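Local coordinates for pirin-like protein (Geobacillus kaustophilus, PDB 2P17) that is of unknown function but binds one iron ion per chain and belongs to the pirin family of two-domain cupin proteins, at residues Glu126-Asn131 / Pro160-Val165; Tyr65-Glu70 / Thr108-Gln113; Gln4-Arg9 / Gly202-Glu207. One frame throughout, in Å; residues are numbered along the deposited sequence.

Contact 1 (Glu126-Asn131 / Pro160-Val165)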
ATOM      1  N   GLU A 126      14.177   2.833  16.849  1.00 14.93           N
ATOM      2  CA  GLU A 126      13.953   1.473  17.339  1.00 15.48           C
ATOM      3  C   GLU A 126      13.013   0.735  16.392  1.00 15.02           C
ATOM      4  O   GLU A 126      12.063   1.333  15.894  1.00 15.03           O
ATOM      5  CB  GLU A 126      13.338   1.490  18.740  1.00 16.29           C
ATOM      6  CG  GLU A 126      14.268   1.967  19.857  1.00 18.79           C
ATOM      7  CD  GLU A 126      15.344   0.963  20.224  0.90 20.82           C
ATOM      8  OE1 GLU A 126      15.131  -0.258  20.039  1.00 24.18           O
ATOM      9  OE2 GLU A 126      16.409   1.394  20.714  0.20 20.82           O
ATOM     10  N   PRO A 127      13.284  -0.562  16.138  1.00 14.00           N
ATOM     11  CA  PRO A 127      12.304  -1.325  15.355  1.00 13.55           C
ATOM     12  C   PRO A 127      10.965  -1.425  16.079  1.00 12.99           C
ATOM     13  O   PRO A 127      10.914  -1.428  17.319  1.00 13.28           O
ATOM     14  CB  PRO A 127      12.944  -2.713  15.197  1.00 13.94           C
ATOM     15  CG  PRO A 127      14.053  -2.766  16.195  1.00 15.44           C
ATOM     16  CD  PRO A 127      14.456  -1.368  16.531  1.00 14.55           C
ATOM     17  N   ARG A 128       9.889  -1.506  15.302  1.00 12.48           N
ATOM     18  CA  ARG A 128       8.532  -1.530  15.847  1.00 13.24           C
ATOM     19  C   ARG A 128       7.662  -2.312  14.872  1.00 12.44           C
ATOM     20  O   ARG A 128       7.875  -2.257  13.657  1.00 12.79           O
ATOM     21  CB  ARG A 128       8.033  -0.085  16.039  1.00 13.80           C
ATOM     22  CG  ARG A 128       6.543   0.147  16.259  1.00 16.28           C
ATOM     23  CD  ARG A 128       6.278   1.644  16.463  0.70 15.91           C
ATOM     24  NE  ARG A 128       6.402   2.495  15.264  0.80 19.26           N
ATOM     25  CZ  ARG A 128       6.455   3.830  15.316  1.00 19.64           C
ATOM     26  NH1 ARG A 128       6.426   4.436  16.494  1.00 20.73           N
ATOM     27  NH2 ARG A 128       6.551   4.563  14.216  1.00 19.56           N
ATOM     28  N   TYR A 129       6.689  -3.033  15.410  1.00 10.81           N
ATOM     29  CA  TYR A 129       5.761  -3.818  14.615  1.00 10.12           C
ATOM     30  C   TYR A 129       4.339  -3.446  14.999  1.00 10.04           C
ATOM     31  O   TYR A 129       4.007  -3.344  16.181  1.00 10.86           O
ATOM     32  CB  TYR A 129       5.998  -5.317  14.850  1.00 10.24           C
ATOM     33  CG  TYR A 129       5.026  -6.196  14.095  1.00 10.83           C
ATOM     34  CD1 TYR A 129       5.175  -6.413  12.722  1.00 10.99           C
ATOM     35  CD2 TYR A 129       3.956  -6.803  14.750  1.00 10.90           C
ATOM     36  CE1 TYR A 129       4.287  -7.205  12.030  1.00 10.43           C
ATOM     37  CE2 TYR A 129       3.042  -7.604  14.059  1.00  9.59           C
ATOM     38  CZ  TYR A 129       3.224  -7.803  12.701  1.00  8.89           C
ATOM     39  OH  TYR A 129       2.345  -8.604  12.007  1.00  9.98           O
ATOM     40  N   GLN A 130       3.516  -3.213  13.983  1.00  9.20           N
ATOM     41  CA  GLN A 130       2.088  -2.964  14.172  1.00  9.12           C
ATOM     42  C   GLN A 130       1.282  -3.957  13.353  1.00 10.03           C
ATOM     43  O   GLN A 130       1.465  -4.065  12.139  1.00 10.14           O
ATOM     44  CB  GLN A 130       1.724  -1.544  13.751  1.00  9.77           C
ATOM     45  CG  GLN A 130       2.545  -0.468  14.395  1.00  8.60           C
ATOM     46  CD  GLN A 130       2.184   0.891  13.866  1.00  9.03           C
ATOM     47  OE1 GLN A 130       1.112   1.427  14.181  1.00  9.91           O
ATOM     48  NE2 GLN A 130       3.067   1.468  13.057  1.00  8.50           N
ATOM     49  N   ASN A 131       0.410  -4.689  14.033  1.00 10.65           N
ATOM     50  CA  ASN A 131      -0.518  -5.606  13.378  1.00 11.07           C
ATOM     51  C   ASN A 131      -1.855  -4.886  13.195  1.00 11.40           C
ATOM     52  O   ASN A 131      -2.504  -4.492  14.170  1.00 11.81           O
ATOM     53  CB  ASN A 131      -0.671  -6.877  14.222  1.00 12.37           C
ATOM     54  CG  ASN A 131      -1.381  -7.985  13.487  1.00 14.05           C
ATOM     55  OD1 ASN A 131      -2.604  -8.011  13.428  1.00 17.96           O
ATOM     56  ND2 ASN A 131      -0.613  -8.911  12.917  1.00 15.95           N
ATOM     57  N   PRO A 160      -5.295   5.063  13.626  1.00 11.84           N
ATOM     58  CA  PRO A 160      -4.363   5.343  14.719  1.00 11.86           C
ATOM     59  C   PRO A 160      -2.940   4.842  14.455  1.00 11.37           C
ATOM     60  O   PRO A 160      -2.041   5.067  15.265  1.00 11.60           O
ATOM     61  CB  PRO A 160      -4.988   4.582  15.891  1.00 12.68           C
ATOM     62  CG  PRO A 160      -5.618   3.446  15.281  1.00 12.04           C
ATOM     63  CD  PRO A 160      -6.141   3.895  13.917  1.00 12.62           C
ATOM     64  N   THR A 161      -2.752   4.186  13.315  1.00 10.53           N
ATOM     65  CA  THR A 161      -1.466   3.647  12.913  1.00  9.93           C
ATOM     66  C   THR A 161      -0.356   4.673  13.096  1.00 10.18           C
ATOM     67  O   THR A 161      -0.480   5.816  12.674  1.00 10.45           O
ATOM     68  CB  THR A 161      -1.557   3.240  11.441  1.00  9.45           C
ATOM     69  OG1 THR A 161      -2.667   2.356  11.286  1.00  9.33           O
ATOM     70  CG2 THR A 161      -0.268   2.552  10.962  1.00  9.52           C
ATOM     71  N   LYS A 162       0.720   4.261  13.759  1.00  9.79           N
ATOM     72  CA  LYS A 162       1.865   5.145  13.972  1.00 10.41           C
ATOM     73  C   LYS A 162       2.669   5.283  12.681  1.00  9.83           C
ATOM     74  O   LYS A 162       2.951   4.289  11.990  1.00  8.92           O
ATOM     75  CB  LYS A 162       2.754   4.616  15.094  1.00 10.90           C
ATOM     76  CG  LYS A 162       2.036   4.416  16.425  1.00 13.93           C
ATOM     77  CD  LYS A 162       2.943   3.703  17.413  0.30 16.71           C
ATOM     78  CE  LYS A 162       2.375   3.734  18.818  0.60 19.19           C
ATOM     79  NZ  LYS A 162       3.330   3.111  19.772  0.60 22.33           N
ATOM     80  N   ASN A 163       2.995   6.523  12.337  1.00  9.90           N
ATOM     81  CA  ASN A 163       3.769   6.818  11.144  1.00 10.46           C
ATOM     82  C   ASN A 163       5.024   7.588  11.535  1.00 11.17           C
ATOM     83  O   ASN A 163       5.011   8.379  12.485  1.00 11.69           O
ATOM     84  CB  ASN A 163       2.982   7.698  10.158  1.00 10.21           C
ATOM     85  CG  ASN A 163       1.961   6.929   9.283  1.00 10.23           C
ATOM     86  OD1 ASN A 163       1.278   7.554   8.473  1.00 10.61           O
ATOM     87  ND2 ASN A 163       1.862   5.615   9.433  1.00  9.29           N
ATOM     88  N   ILE A 164       6.082   7.364  10.764  1.00 11.38           N
ATOM     89  CA  ILE A 164       7.226   8.257  10.751  1.00 11.79           C
ATOM     90  C   ILE A 164       7.032   9.180   9.536  1.00 11.34           C
ATOM     91  O   ILE A 164       6.659  10.342   9.702  1.00 13.32           O
ATOM     92  CB  ILE A 164       8.548   7.454  10.766  1.00 12.24           C
ATOM     93  CG1 ILE A 164       8.704   6.769  12.137  1.00 14.24           C
ATOM     94  CG2 ILE A 164       9.737   8.358  10.504  1.00 12.37           C
ATOM     95  CD1 ILE A 164       9.699   5.657  12.182  1.00 16.37           C
ATOM     96  N   VAL A 165       7.246   8.674   8.322  1.00 11.19           N
ATOM     97  CA  VAL A 165       6.812   9.401   7.137  1.00 10.99           C
ATOM     98  C   VAL A 165       5.286   9.317   7.104  1.00 10.27           C
ATOM     99  O   VAL A 165       4.731   8.215   7.142  1.00  9.79           O
ATOM    100  CB  VAL A 165       7.390   8.789   5.826  1.00 11.13           C
ATOM    101  CG1 VAL A 165       6.670   9.340   4.592  1.00 12.21           C
ATOM    102  CG2 VAL A 165       8.879   9.054   5.716  1.00 13.20           C
TER
HETATM  103  O   HOH W   1       5.719   3.842  11.738  1.00 16.81           O
HETATM  104  O   HOH W   2       5.506   7.435  15.190  1.00 21.35           O

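Contact 2 (Tyr65-Glu70 / Thr108-Gln113)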
ATOM      1  N   TYR A  65       0.101  -6.059   2.783  1.00  9.03           N
ATOM      2  CA  TYR A  65      -1.339  -6.274   2.694  1.00  8.59           C
ATOM      3  C   TYR A  65      -1.568  -7.694   2.190  1.00  8.58           C
ATOM      4  O   TYR A  65      -1.023  -8.081   1.152  1.00  8.33           O
ATOM      5  CB  TYR A  65      -2.009  -5.244   1.762  1.00  9.01           C
ATOM      6  CG  TYR A  65      -3.486  -5.531   1.515  1.00  9.82           C
ATOM      7  CD1 TYR A  65      -4.475  -4.937   2.299  1.00  8.88           C
ATOM      8  CD2 TYR A  65      -3.882  -6.404   0.508  1.00  9.86           C
ATOM      9  CE1 TYR A  65      -5.824  -5.207   2.088  1.00 10.25           C
ATOM     10  CE2 TYR A  65      -5.238  -6.691   0.283  1.00 10.13           C
ATOM     11  CZ  TYR A  65      -6.198  -6.092   1.076  1.00 10.56           C
ATOM     12  OH  TYR A  65      -7.533  -6.384   0.848  1.00 11.89           O
ATOM     13  N   VAL A  66      -2.343  -8.476   2.934  1.00  9.08           N
ATOM     14  CA  VAL A  66      -2.647  -9.845   2.515  1.00  9.91           C
ATOM     15  C   VAL A  66      -3.937  -9.851   1.703  1.00 10.22           C
ATOM     16  O   VAL A  66      -5.007  -9.507   2.215  1.00 10.52           O
ATOM     17  CB  VAL A  66      -2.733 -10.811   3.729  1.00 10.38           C
ATOM     18  CG1 VAL A  66      -3.186 -12.187   3.292  1.00 10.40           C
ATOM     19  CG2 VAL A  66      -1.383 -10.896   4.422  1.00 11.42           C
ATOM     20  N   ILE A  67      -3.830 -10.209   0.427  1.00 10.68           N
ATOM     21  CA  ILE A  67      -5.009 -10.293  -0.434  1.00 11.60           C
ATOM     22  C   ILE A  67      -5.789 -11.552  -0.092  1.00 11.72           C
ATOM     23  O   ILE A  67      -7.011 -11.504   0.110  1.00 13.39           O
ATOM     24  CB  ILE A  67      -4.629 -10.269  -1.935  1.00 11.18           C
ATOM     25  CG1 ILE A  67      -3.800  -9.021  -2.268  1.00 11.13           C
ATOM     26  CG2 ILE A  67      -5.893 -10.349  -2.816  1.00 12.13           C
ATOM     27  CD1 ILE A  67      -3.152  -9.042  -3.659  1.00 11.82           C
ATOM     28  N   SER A  68      -5.078 -12.679  -0.012  1.00 12.09           N
ATOM     29  CA  SER A  68      -5.690 -13.955   0.309  1.00 12.12           C
ATOM     30  C   SER A  68      -4.672 -14.864   0.985  1.00 12.24           C
ATOM     31  O   SER A  68      -3.456 -14.642   0.892  1.00 12.03           O
ATOM     32  CB  SER A  68      -6.262 -14.618  -0.947  1.00 12.66           C
ATOM     33  OG  SER A  68      -5.238 -14.917  -1.882  1.00 12.73           O
ATOM     34  N   GLY A  69      -5.167 -15.885   1.673  1.00 12.12           N
ATOM     35  CA  GLY A  69      -4.309 -16.817   2.394  1.00 12.35           C
ATOM     36  C   GLY A  69      -4.052 -16.404   3.831  1.00 12.75           C
ATOM     37  O   GLY A  69      -4.497 -15.339   4.275  1.00 12.86           O
ATOM     38  N   GLU A  70      -3.349 -17.268   4.556  1.00 13.32           N
ATOM     39  CA  GLU A  70      -3.049 -17.044   5.963  1.00 13.57           C
ATOM     40  C   GLU A  70      -1.544 -16.927   6.118  1.00 13.32           C
ATOM     41  O   GLU A  70      -0.806 -17.856   5.781  1.00 13.51           O
ATOM     42  CB  GLU A  70      -3.599 -18.182   6.828  1.00 14.59           C
ATOM     43  CG  GLU A  70      -5.115 -18.398   6.699  1.00 16.40           C
ATOM     44  CD  GLU A  70      -5.960 -17.251   7.254  0.50 18.19           C
ATOM     45  OE1 GLU A  70      -5.473 -16.489   8.120  0.50 19.37           O
ATOM     46  OE2 GLU A  70      -7.131 -17.120   6.825  0.50 18.78           O
ATOM     47  N   THR A 108      -1.764 -20.814   0.515  1.00 14.67           N
ATOM     48  CA  THR A 108      -1.055 -19.980  -0.449  1.00 14.09           C
ATOM     49  C   THR A 108      -1.380 -18.524  -0.131  1.00 13.61           C
ATOM     50  O   THR A 108      -2.547 -18.145  -0.083  1.00 13.87           O
ATOM     51  CB  THR A 108      -1.480 -20.294  -1.888  1.00 14.41           C
ATOM     52  OG1 THR A 108      -1.134 -21.651  -2.201  1.00 16.38           O
ATOM     53  CG2 THR A 108      -0.777 -19.370  -2.880  1.00 14.65           C
ATOM     54  N   VAL A 109      -0.348 -17.720   0.110  1.00 12.01           N
ATOM     55  CA  VAL A 109      -0.535 -16.298   0.394  1.00 11.23           C
ATOM     56  C   VAL A 109      -0.360 -15.472  -0.864  1.00 11.16           C
ATOM     57  O   VAL A 109       0.611 -15.644  -1.591  1.00 11.25           O
ATOM     58  CB  VAL A 109       0.429 -15.815   1.504  1.00 10.57           C
ATOM     59  CG1 VAL A 109       0.415 -14.286   1.650  1.00 10.92           C
ATOM     60  CG2 VAL A 109       0.048 -16.441   2.828  1.00 11.60           C
ATOM     61  N   HIS A 110      -1.325 -14.589  -1.124  1.00 10.66           N
ATOM     62  CA  HIS A 110      -1.200 -13.565  -2.149  1.00 10.36           C
ATOM     63  C   HIS A 110      -1.099 -12.244  -1.403  1.00 10.08           C
ATOM     64  O   HIS A 110      -2.024 -11.892  -0.673  1.00 10.28           O
ATOM     65  CB  HIS A 110      -2.448 -13.604  -3.043  1.00 10.20           C
ATOM     66  CG  HIS A 110      -2.389 -12.710  -4.242  1.00 11.36           C
ATOM     67  ND1 HIS A 110      -3.480 -12.507  -5.058  1.00 12.95           N
ATOM     68  CD2 HIS A 110      -1.388 -11.963  -4.763  1.00 11.56           C
ATOM     69  CE1 HIS A 110      -3.150 -11.683  -6.039  1.00 13.53           C
ATOM     70  NE2 HIS A 110      -1.885 -11.336  -5.882  1.00 12.64           N
ATOM     71  N   SER A 111       0.023 -11.535  -1.565  1.00 10.05           N
ATOM     72  CA  SER A 111       0.267 -10.309  -0.790  1.00  9.88           C
ATOM     73  C   SER A 111       0.866  -9.184  -1.617  1.00  9.95           C
ATOM     74  O   SER A 111       1.390  -9.398  -2.715  1.00  9.96           O
ATOM     75  CB  SER A 111       1.190 -10.603   0.400  1.00 10.57           C
ATOM     76  OG  SER A 111       2.448 -11.088  -0.034  1.00 12.08           O
ATOM     77  N   LEU A 112       0.764  -7.978  -1.071  1.00  9.54           N
ATOM     78  CA  LEU A 112       1.441  -6.806  -1.625  1.00 10.10           C
ATOM     79  C   LEU A 112       2.384  -6.275  -0.565  1.00  9.71           C
ATOM     80  O   LEU A 112       1.941  -5.994   0.548  1.00  9.85           O
ATOM     81  CB  LEU A 112       0.431  -5.728  -2.001  1.00 10.52           C
ATOM     82  CG  LEU A 112      -0.393  -6.069  -3.235  1.00 11.19           C
ATOM     83  CD1 LEU A 112      -1.656  -5.245  -3.273  1.00 12.11           C
ATOM     84  CD2 LEU A 112       0.447  -5.858  -4.506  1.00 13.14           C
ATOM     85  N   GLN A 113       3.670  -6.153  -0.900  1.00  9.77           N
ATOM     86  CA  GLN A 113       4.700  -5.720   0.039  1.00 10.32           C
ATOM     87  C   GLN A 113       5.283  -4.379  -0.391  1.00  9.61           C
ATOM     88  O   GLN A 113       5.960  -4.304  -1.413  1.00  9.93           O
ATOM     89  CB  GLN A 113       5.812  -6.769   0.111  1.00 11.11           C
ATOM     90  CG  GLN A 113       6.908  -6.454   1.104  1.00 14.40           C
ATOM     91  CD  GLN A 113       6.547  -6.881   2.507  1.00 17.79           C
ATOM     92  OE1 GLN A 113       5.374  -6.932   2.875  1.00 20.52           O
ATOM     93  NE2 GLN A 113       7.553  -7.195   3.302  1.00 20.56           N
TER
HETATM   94  O   HOH W   3      -5.754 -13.872  -4.311  1.00 19.34           O
HETATM   95  O   HOH W   4      -4.544 -17.515  -1.757  1.00 21.80           O

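Contact 3 (Gln4-Arg9 / Gly202-Glu207)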
ATOM      1  N   GLN A   4      -8.084  18.844  -8.779  1.00 14.95           N
ATOM      2  CA  GLN A   4      -8.294  17.446  -9.161  1.00 14.99           C
ATOM      3  C   GLN A   4      -7.022  16.803  -9.686  1.00 14.20           C
ATOM      4  O   GLN A   4      -6.439  17.264 -10.680  1.00 14.95           O
ATOM      5  CB  GLN A   4      -9.387  17.339 -10.233  1.00 15.81           C
ATOM      6  CG  GLN A   4     -10.755  17.801  -9.767  1.00 18.94           C
ATOM      7  CD  GLN A   4     -11.246  17.024  -8.565  1.00 21.43           C
ATOM      8  OE1 GLN A   4     -11.290  15.787  -8.584  1.00 23.72           O
ATOM      9  NE2 GLN A   4     -11.604  17.737  -7.504  1.00 21.29           N
ATOM     10  N   ARG A   5      -6.597  15.723  -9.037  1.00 12.76           N
ATOM     11  CA  ARG A   5      -5.469  14.957  -9.540  1.00 12.47           C
ATOM     12  C   ARG A   5      -5.811  14.204 -10.825  1.00 11.84           C
ATOM     13  O   ARG A   5      -6.969  13.815 -11.041  1.00 12.38           O
ATOM     14  CB  ARG A   5      -4.960  13.995  -8.473  1.00 12.16           C
ATOM     15  CG  ARG A   5      -4.360  14.724  -7.270  1.00 11.48           C
ATOM     16  CD  ARG A   5      -3.101  14.036  -6.779  1.00  9.98           C
ATOM     17  NE  ARG A   5      -2.645  14.566  -5.493  1.00  9.55           N
ATOM     18  CZ  ARG A   5      -1.437  14.322  -4.978  1.00  9.26           C
ATOM     19  NH1 ARG A   5      -0.552  13.570  -5.633  1.00  9.40           N
ATOM     20  NH2 ARG A   5      -1.100  14.809  -3.795  1.00  9.15           N
ATOM     21  N   ARG A   6      -4.780  13.999 -11.640  1.00 12.11           N
ATOM     22  CA  ARG A   6      -4.844  13.250 -12.886  1.00 13.05           C
ATOM     23  C   ARG A   6      -4.070  11.952 -12.698  1.00 12.11           C
ATOM     24  O   ARG A   6      -3.235  11.838 -11.789  1.00 11.68           O
ATOM     25  CB  ARG A   6      -4.202  14.064 -14.024  1.00 14.44           C
ATOM     26  CG  ARG A   6      -5.029  15.238 -14.518  1.00 19.07           C
ATOM     27  CD  ARG A   6      -4.183  16.189 -15.346  1.00 23.74           C
ATOM     28  NE  ARG A   6      -3.357  17.046 -14.499  1.00 26.84           N
ATOM     29  CZ  ARG A   6      -2.044  16.911 -14.324  1.00 27.76           C
ATOM     30  NH1 ARG A   6      -1.377  15.955 -14.953  1.00 29.72           N
ATOM     31  NH2 ARG A   6      -1.397  17.746 -13.521  1.00 28.55           N
ATOM     32  N   ILE A   7      -4.342  10.975 -13.557  1.00 12.47           N
ATOM     33  CA  ILE A   7      -3.534   9.776 -13.650  1.00 12.46           C
ATOM     34  C   ILE A   7      -2.429  10.015 -14.673  1.00 13.05           C
ATOM     35  O   ILE A   7      -2.697  10.189 -15.873  1.00 13.82           O
ATOM     36  CB  ILE A   7      -4.380   8.529 -14.021  1.00 12.00           C
ATOM     37  CG1 ILE A   7      -5.498   8.296 -12.982  1.00 12.31           C
ATOM     38  CG2 ILE A   7      -3.467   7.296 -14.189  1.00 12.21           C
ATOM     39  CD1 ILE A   7      -5.027   8.297 -11.514  1.00 11.99           C
ATOM     40  N   ARG A   8      -1.191  10.050 -14.194  1.00 12.69           N
ATOM     41  CA  ARG A   8      -0.060  10.388 -15.059  1.00 12.90           C
ATOM     42  C   ARG A   8       0.546   9.174 -15.760  1.00 12.60           C
ATOM     43  O   ARG A   8       1.274   9.326 -16.749  1.00 13.26           O
ATOM     44  CB  ARG A   8       1.010  11.158 -14.294  1.00 13.10           C
ATOM     45  CG  ARG A   8       1.638  10.386 -13.154  1.00 13.09           C
ATOM     46  CD  ARG A   8       2.756  11.164 -12.461  1.00 14.31           C
ATOM     47  NE  ARG A   8       3.327  10.335 -11.410  1.00 15.39           N
ATOM     48  CZ  ARG A   8       4.309   9.459 -11.595  1.00 15.91           C
ATOM     49  NH1 ARG A   8       4.869   9.338 -12.793  1.00 16.19           N
ATOM     50  NH2 ARG A   8       4.741   8.715 -10.585  1.00 14.24           N
ATOM     51  N   ARG A   9       0.242   7.977 -15.261  1.00 12.12           N
ATOM     52  CA  ARG A   9       0.766   6.752 -15.851  1.00 12.34           C
ATOM     53  C   ARG A   9      -0.036   5.549 -15.395  1.00 11.90           C
ATOM     54  O   ARG A   9      -0.478   5.496 -14.245  1.00 11.72           O
ATOM     55  CB  ARG A   9       2.237   6.572 -15.471  1.00 12.79           C
ATOM     56  CG  ARG A   9       2.892   5.344 -16.073  1.00 13.44           C
ATOM     57  CD  ARG A   9       4.404   5.444 -16.082  1.00 14.60           C
ATOM     58  NE  ARG A   9       4.974   5.521 -14.738  1.00 16.02           N
ATOM     59  CZ  ARG A   9       5.198   4.477 -13.944  1.00 16.38           C
ATOM     60  NH1 ARG A   9       4.881   3.239 -14.318  1.00 16.38           N
ATOM     61  NH2 ARG A   9       5.743   4.670 -12.751  1.00 15.38           N
ATOM     62  N   GLY A 202      -9.572   9.965 -11.724  1.00 12.16           N
ATOM     63  CA  GLY A 202      -8.937  11.271 -11.864  1.00 13.34           C
ATOM     64  C   GLY A 202      -9.710  12.242 -12.718  1.00 14.08           C
ATOM     65  O   GLY A 202     -10.821  11.958 -13.164  1.00 14.42           O
ATOM     66  N   ALA A 203      -9.093  13.400 -12.955  1.00 14.99           N
ATOM     67  CA  ALA A 203      -9.736  14.487 -13.684  1.00 16.06           C
ATOM     68  C   ALA A 203     -10.177  14.122 -15.099  1.00 17.05           C
ATOM     69  O   ALA A 203     -11.191  14.639 -15.589  1.00 17.46           O
ATOM     70  CB  ALA A 203      -8.827  15.693 -13.719  1.00 16.14           C
ATOM     71  N   ASP A 204      -9.430  13.227 -15.739  1.00 17.09           N
ATOM     72  CA  ASP A 204      -9.665  12.868 -17.136  1.00 18.00           C
ATOM     73  C   ASP A 204     -10.365  11.517 -17.302  1.00 17.42           C
ATOM     74  O   ASP A 204     -10.471  11.008 -18.424  1.00 17.98           O
ATOM     75  CB  ASP A 204      -8.343  12.862 -17.908  1.00 18.46           C
ATOM     76  CG  ASP A 204      -7.644  14.205 -17.891  0.80 19.87           C
ATOM     77  OD1 ASP A 204      -8.291  15.219 -18.232  0.60 20.95           O
ATOM     78  OD2 ASP A 204      -6.444  14.247 -17.537  0.60 21.22           O
ATOM     79  N   ASN A 205     -10.825  10.930 -16.197  1.00 16.50           N
ATOM     80  CA  ASN A 205     -11.555   9.658 -16.241  1.00 16.04           C
ATOM     81  C   ASN A 205     -10.784   8.557 -16.976  1.00 15.36           C
ATOM     82  O   ASN A 205     -11.310   7.878 -17.869  1.00 15.45           O
ATOM     83  CB  ASN A 205     -12.964   9.850 -16.826  1.00 16.35           C
ATOM     84  CG  ASN A 205     -13.817  10.787 -15.996  1.00 18.48           C
ATOM     85  OD1 ASN A 205     -13.956  10.607 -14.796  1.00 21.69           O
ATOM     86  ND2 ASN A 205     -14.406  11.780 -16.642  1.00 22.38           N
ATOM     87  N   ILE A 206      -9.525   8.389 -16.582  1.00 14.36           N
ATOM     88  CA  ILE A 206      -8.653   7.370 -17.148  1.00 14.01           C
ATOM     89  C   ILE A 206      -9.086   5.991 -16.656  1.00 13.59           C
ATOM     90  O   ILE A 206      -9.371   5.802 -15.469  1.00 13.21           O
ATOM     91  CB  ILE A 206      -7.175   7.650 -16.757  1.00 14.05           C
ATOM     92  CG1 ILE A 206      -6.685   8.968 -17.368  1.00 13.96           C
ATOM     93  CG2 ILE A 206      -6.244   6.492 -17.119  1.00 15.16           C
ATOM     94  CD1 ILE A 206      -6.778   9.073 -18.907  1.00 15.82           C
ATOM     95  N   GLU A 207      -9.159   5.031 -17.574  1.00 13.25           N
ATOM     96  CA  GLU A 207      -9.606   3.691 -17.233  1.00 13.30           C
ATOM     97  C   GLU A 207      -8.538   2.955 -16.461  1.00 12.96           C
ATOM     98  O   GLU A 207      -7.345   3.098 -16.732  1.00 13.07           O
ATOM     99  CB  GLU A 207      -9.944   2.891 -18.496  1.00 13.79           C
ATOM    100  CG  GLU A 207     -11.205   3.352 -19.219  1.00 15.99           C
ATOM    101  CD  GLU A 207     -11.297   2.807 -20.628  1.00 18.45           C
ATOM    102  OE1 GLU A 207     -10.513   1.893 -20.980  1.00 20.94           O
ATOM    103  OE2 GLU A 207     -12.163   3.288 -21.386  0.40 17.69           O
TER
HETATM  104  O   HOH W   5      -7.197  11.341 -14.741  1.00 13.42           O
HETATM  105  O   HOH W   6      -5.235  11.970 -16.538  1.00 25.16           O

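Contact 1 (Glu126-Asn131 / Pro160-Val165)
The carboxamide of Q130 pairs with the backbone of a single residue, K162, at the place where the loop after strand 157-158 passes strand 128-132. From CB, which points toward the loop, the chain leaves with CG anti to the carbonyl carbon (chi1 -53°) and runs straight on to CD, at 3.7 Å from K162 N. The amide then splits the work between its two tips. OE1 receives K162 N at 2.9 Å on a lone pair, while also lying against T161 CA and CG2; NE2 donates to K162 O at 3.0 Å, on a lone pair and nearly straight (167°), with the acceptor close to the plane of the amide. K162 O takes a further hydrogen bond from N163 ND2, which approaches above the carbonyl plane; that amide also reaches S151, while its OD1 receives V167 N. Two residues earlier on the strand, R128 extends to CD and then bends at chi3, so that its guanidinium lies with one face over K162 CB. Its NH1 comes within 3.7 Å of K162 CD, and NH2 sits obliquely on I164 CG1. NH2 also donates hydrogen bonds to two waters, which in turn donate to K162 O and N163 O. The like charges of R128 NH1 and K162 NZ stay 4.7 Å apart and would probably repel weakly. One side-chain amide thus ties the loop to strand 128-132, itself paired with strand 88-92, through the N-H and C=O of K162 and not through its charge.

Contact 2 (Tyr65-Glu70 / Thr108-Gln113)
I67 CD1 sits over one face of the H110 ring, a CH-pi contact 3.4 Å from the centroid and 10° off the normal, and also meets L112 CG. At the ring edge, in plane, a water joins H110 ND1 to S68 OG, and a second water bridges the same hydroxyl and T108 O, donating to the carbonyl. The backbone sets these groups: I67 N at 2.7 Å and S68 N at 3.2 Å both donate to H110 O, so that I67 and S68 face one residue in a classic beta bulge, at the corner the chain turns at I67 beside strand 109-117 of the N-terminal cupin barrel. An alanine in place of H110 would remove the ring, and would probably leave I67 CD1 less well packed and the water and E44 without their partner. Past the bulge, H110 N returns a bond to S68 O, and a beta carbon on G69 would clash with T108 O and V109. Before it, Y65 N and L112 N each donate to the other's O at 2.9 Å. Further out, E44 on strand 39-47 holds H110 NE2, E171 holds Y65 OH, and L195 and L238 of the C-terminal domain cover Y65 and L112.

Contact 3 (Gln4-Arg9 / Gly202-Glu207)
I7 and I206 cross obliquely with their beta carbons face to face, I7 CB 4.0 Å from I206 CB. Their CG2 methyls meet as well, and F201, L214, F216 and L227 also pack on I7. R6 and D204 instead lie side by side and point the same way. D204 OD2 rests against the stem of R6, 3.5 Å from CG, while the guanidinium bends away at chi3, its plane 46° from the carboxylate; R6 NE stays 5.2 Å from OD2, too far for a salt bridge, so any attraction would be weak. Strand 3-19 is here laid against the beta hairpin 198-201/206-209 of the C-terminal cupin domain, whose reversal is a type I turn from G202 to N205. A203 N, at the second position of the turn, donates to R5 O at 2.9 Å, and A203 CB points toward the strand, 3.9 Å from both Q4 CB and R6 CG. G202 has a positive phi, and a beta carbon there would press on R5 O. One water accepts from both I7 N and D204 N, and a second donates to I7 O and to D204 OD2. R5 turns away, its guanidinium held by T225 and Y188.

Contact 3 opens first, at the N-terminus, and ends last, at the hairpin of 202-207; between its two segments come contact 2 and then contact 1, these two being successive through strands 109-117 and 128-132. Centres of contacts 1 and 2 lie about 20 Å apart, those of 1 and 3 about 31 Å, on opposite sides of the chain's centre, and those of 2 and 3 about 28 Å; none touch. Contact 2 lies in the N-terminal cupin part, its S111 side chain about 11 Å from the iron. Strand 3-19 pairs with strands 212-216 and 224-231 as well as 22-26, so the N-terminal strand is built into the C-terminal domain, consistent with its joining the two cupin halves.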